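Local atomic coordinates of TrwG component of type IV secretion system (Bartonella birtlesii, PDB entry 4JF8), a protein that is a VirB8-family component of a bacterial type IV secretion system, this chain being the C-terminal part, probably its soluble domain, and probably helps assemble the secretion apparatus. Residues 42-50 and 106-114. Numbering follows the deposited sequence.
Sequences EVVDRYWLN and KVRSIQPNG. With EDO (1,2-ethanediol), chain D.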
loop_
_atom_site.group_PDB
_atom_site.type_symbol
_atom_site.label_atom_id
_atom_site.label_comp_id
_atom_site.label_asym_id
_atom_site.label_seq_id
_atom_site.Cartn_x
_atom_site.Cartn_y
_atom_site.Cartn_z
ATOM N N GLU A 42 -18.703 -1.666 -5.810
ATOM C CA GLU A 42 -18.526 -1.811 -4.381
ATOM C C GLU A 42 -17.130 -2.293 -4.010
ATOM O O GLU A 42 -16.527 -1.787 -3.071
ATOM C CB GLU A 42 -19.582 -2.740 -3.756
ATOM C CG GLU A 42 -19.597 -2.643 -2.236
ATOM C CD GLU A 42 -20.769 -3.328 -1.565
ATOM O OE1 GLU A 42 -21.398 -2.680 -0.693
ATOM O OE2 GLU A 42 -21.015 -4.511 -1.872
ATOM N N VAL A 43 -16.627 -3.297 -4.715
ATOM C CA VAL A 43 -15.349 -3.915 -4.342
ATOM C C VAL A 43 -14.173 -2.944 -4.553
ATOM O O VAL A 43 -13.295 -2.811 -3.694
ATOM C CB VAL A 43 -15.159 -5.280 -5.066
ATOM C CG1 VAL A 43 -13.796 -5.853 -4.796
ATOM C CG2 VAL A 43 -16.208 -6.279 -4.606
ATOM N N VAL A 44 -14.151 -2.249 -5.680
ATOM C CA VAL A 44 -13.088 -1.289 -5.937
ATOM C C VAL A 44 -13.214 -0.067 -5.031
ATOM O O VAL A 44 -12.214 0.394 -4.468
ATOM C CB VAL A 44 -12.993 -0.917 -7.426
ATOM C CG1 VAL A 44 -12.061 0.259 -7.626
ATOM C CG2 VAL A 44 -12.540 -2.150 -8.222
ATOM N N ASP A 45 -14.420 0.446 -4.824
ATOM C CA ASP A 45 -14.574 1.599 -3.955
ATOM C C ASP A 45 -14.121 1.215 -2.533
ATOM O O ASP A 45 -13.430 1.980 -1.856
ATOM C CB ASP A 45 -16.017 2.090 -3.899
ATOM C CG ASP A 45 -16.480 2.785 -5.166
ATOM O OD1 ASP A 45 -15.762 2.869 -6.174
ATOM O OD2 ASP A 45 -17.672 3.230 -5.158
ATOM N N ARG A 46 -14.493 0.024 -2.066
ATOM C CA ARG A 46 -14.075 -0.422 -0.730
ATOM C C ARG A 46 -12.554 -0.512 -0.622
ATOM O O ARG A 46 -11.994 -0.155 0.403
ATOM C CB ARG A 46 -14.712 -1.759 -0.348
ATOM C CG ARG A 46 -16.177 -1.645 0.051
ATOM C CD ARG A 46 -16.735 -2.986 0.463
ATOM N NE ARG A 46 -17.982 -2.805 1.199
ATOM C CZ ARG A 46 -18.947 -3.710 1.325
ATOM N NH1 ARG A 46 -18.854 -4.905 0.748
ATOM N NH2 ARG A 46 -20.026 -3.396 2.024
ATOM N N TYR A 47 -11.885 -0.973 -1.681
ATOM C CA TYR A 47 -10.419 -1.029 -1.681
ATOM C C TYR A 47 -9.840 0.356 -1.404
ATOM O O TYR A 47 -8.980 0.512 -0.513
ATOM C CB TYR A 47 -9.903 -1.564 -3.014
ATOM C CG TYR A 47 -8.403 -1.497 -3.146
ATOM C CD1 TYR A 47 -7.600 -2.463 -2.573
ATOM C CD2 TYR A 47 -7.775 -0.421 -3.786
ATOM C CE1 TYR A 47 -6.216 -2.405 -2.669
ATOM C CE2 TYR A 47 -6.391 -0.347 -3.884
ATOM C CZ TYR A 47 -5.622 -1.338 -3.306
ATOM O OH TYR A 47 -4.245 -1.284 -3.375
ATOM N N TRP A 48 -10.283 1.359 -2.150
ATOM C CA TRP A 48 -9.748 2.713 -1.994
ATOM C C TRP A 48 -10.129 3.368 -0.669
ATOM O O TRP A 48 -9.294 4.013 -0.027
ATOM C CB TRP A 48 -10.100 3.606 -3.195
ATOM C CG TRP A 48 -9.334 3.159 -4.394
ATOM C CD1 TRP A 48 -9.827 2.496 -5.485
ATOM C CD2 TRP A 48 -7.922 3.271 -4.593
ATOM N NE1 TRP A 48 -8.803 2.190 -6.343
ATOM C CE2 TRP A 48 -7.620 2.643 -5.818
ATOM C CE3 TRP A 48 -6.877 3.812 -3.836
ATOM C CZ2 TRP A 48 -6.302 2.560 -6.299
ATOM C CZ3 TRP A 48 -5.596 3.741 -4.334
ATOM C CH2 TRP A 48 -5.322 3.121 -5.543
ATOM N N LEU A 49 -11.373 3.174 -0.241
ATOM C CA LEU A 49 -11.819 3.707 1.039
ATOM C C LEU A 49 -11.047 3.098 2.194
ATOM O O LEU A 49 -10.688 3.799 3.141
ATOM C CB LEU A 49 -13.317 3.463 1.214
ATOM C CG LEU A 49 -14.189 4.299 0.254
ATOM C CD1 LEU A 49 -15.586 3.689 0.125
ATOM C CD2 LEU A 49 -14.257 5.775 0.642
ATOM N N ASN A 50 -10.835 1.793 2.131
ATOM C CA ASN A 50 -10.046 1.106 3.142
ATOM C C ASN A 50 -8.613 1.645 3.177
ATOM O O ASN A 50 -8.062 1.940 4.249
ATOM C CB ASN A 50 -10.063 -0.399 2.851
ATOM C CG ASN A 50 -9.374 -1.214 3.907
ATOM O OD1 ASN A 50 -9.791 -1.203 5.068
ATOM N ND2 ASN A 50 -8.353 -1.978 3.514
ATOM N N LYS A 106 -8.335 -0.653 13.147
ATOM C CA LYS A 106 -9.046 -1.845 12.649
ATOM C C LYS A 106 -10.342 -1.392 11.993
ATOM O O LYS A 106 -11.236 -0.846 12.653
ATOM C CB LYS A 106 -9.397 -2.805 13.786
ATOM N N VAL A 107 -10.433 -1.587 10.688
ATOM C CA VAL A 107 -11.663 -1.286 9.940
ATOM C C VAL A 107 -12.626 -2.447 10.120
ATOM O O VAL A 107 -12.278 -3.592 9.872
ATOM C CB VAL A 107 -11.371 -1.021 8.454
ATOM C CG1 VAL A 107 -12.672 -0.895 7.677
ATOM C CG2 VAL A 107 -10.529 0.237 8.271
ATOM N N ARG A 108 -13.847 -2.135 10.548
ATOM C CA ARG A 108 -14.876 -3.159 10.806
ATOM C C ARG A 108 -15.866 -3.299 9.671
ATOM O O ARG A 108 -16.334 -4.394 9.407
ATOM C CB ARG A 108 -15.612 -2.877 12.116
ATOM C CG ARG A 108 -14.734 -2.759 13.351
ATOM C CD ARG A 108 -15.517 -2.208 14.557
ATOM N NE ARG A 108 -15.528 -0.740 14.603
ATOM C CZ ARG A 108 -16.424 0.014 15.256
ATOM N NH1 ARG A 108 -17.425 -0.556 15.921
ATOM N NH2 ARG A 108 -16.344 1.360 15.221
ATOM N N SER A 109 -16.214 -2.200 9.015
ATOM C CA SER A 109 -17.158 -2.242 7.874
ATOM C C SER A 109 -17.017 -0.988 7.059
ATOM O O SER A 109 -16.617 0.066 7.568
ATOM C CB SER A 109 -18.603 -2.441 8.348
ATOM O OG SER A 109 -19.031 -1.361 9.135
ATOM N N ILE A 110 -17.376 -1.100 5.784
ATOM C CA ILE A 110 -17.335 0.007 4.827
ATOM C C ILE A 110 -18.616 -0.057 4.032
ATOM O O ILE A 110 -18.897 -1.086 3.385
ATOM C CB ILE A 110 -16.136 -0.125 3.845
ATOM C CG1 ILE A 110 -14.823 -0.154 4.620
ATOM C CG2 ILE A 110 -16.161 1.021 2.840
ATOM C CD1 ILE A 110 -13.604 -0.423 3.756
ATOM N N GLN A 111 -19.402 1.011 4.090
ATOM C CA GLN A 111 -20.699 1.046 3.408
ATOM C C GLN A 111 -20.781 2.220 2.431
ATOM O O GLN A 111 -21.151 3.333 2.816
ATOM C CB GLN A 111 -21.846 1.126 4.418
ATOM C CG GLN A 111 -21.947 -0.074 5.351
ATOM C CD GLN A 111 -21.983 -1.421 4.634
ATOM O OE1 GLN A 111 -22.409 -1.529 3.478
ATOM N NE2 GLN A 111 -21.534 -2.466 5.329
ATOM N N PRO A 112 -20.444 1.983 1.156
ATOM C CA PRO A 112 -20.675 3.017 0.166
ATOM C C PRO A 112 -22.160 3.067 -0.154
ATOM O O PRO A 112 -22.849 2.032 -0.076
ATOM C CB PRO A 112 -19.890 2.532 -1.057
ATOM C CG PRO A 112 -19.146 1.308 -0.636
ATOM C CD PRO A 112 -19.844 0.775 0.566
ATOM N N ASN A 113 -22.664 4.253 -0.492
ATOM C CA ASN A 113 -24.064 4.378 -0.909
ATOM C C ASN A 113 -24.227 4.284 -2.423
ATOM O O ASN A 113 -25.370 4.336 -2.917
ATOM C CB ASN A 113 -24.715 5.625 -0.326
ATOM C CG ASN A 113 -24.206 6.907 -0.921
ATOM O OD1 ASN A 113 -23.301 6.932 -1.764
ATOM N ND2 ASN A 113 -24.807 7.999 -0.495
ATOM N N GLY A 114 -23.128 4.151 -3.160
ATOM C CA GLY A 114 -23.140 4.064 -4.623
ATOM C C GLY A 114 -23.245 5.417 -5.312
ATOM O O GLY A 114 -23.251 5.496 -6.539
HETATM C C1 EDO D . -6.536 -0.685 -8.506
HETATM O O1 EDO D . -6.792 -1.392 -9.725
HETATM C C2 EDO D . -7.764 -0.819 -7.626
HETATM O O2 EDO D . -8.791 -0.017 -8.225
#
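Arg46 reaches from helix 42-57 to the edge of strand 101-112 and grips the carbonyl oxygen of Ile110 side-on. Its NE and NH2 each lie 2.9 Å from Ile110 O, both bonds bent, with N-H...O angles near 140°. An aliphatic chain extended from CG to NE carries the guanidinium past the Ile110 side chain, which runs in the opposite direction. In one of the two Gln111 conformers, OE1 lies 3.4 Å from Arg46 NH2, a weak and doubtful bond. Glu42, one helical turn earlier, sets OE1 above one guanidinium face, offset toward its edge and 3.1 Å from Arg46 NH2: an attraction of charges, since no N-H points at it.

Beneath these polar groups the packing is mostly apolar. Leu49 CD1 meets Ile110 CG2 at 3.8 Å and Pro112 CG at 4.3 Å. CG of Asn50 is anti to the backbone N (chi1 -175°), which brings the polar OD1 to 3.6 Å from the Val107 CG2 methyl. Leu49 and Pro112 both pack on Tyr145, so the helix lies against the curved antiparallel sheet of an NTF2-like VirB8 domain. Farther round the helix, Tyr47 OH hydrogen-bonds Tyr47 OH of the second subunit. Because strand 101-112 is outermost within its chain, Arg46 probably takes the place of the N-H a further strand would offer Ile110 O, using two nitrogens instead, with Glu42 partly balancing its charge.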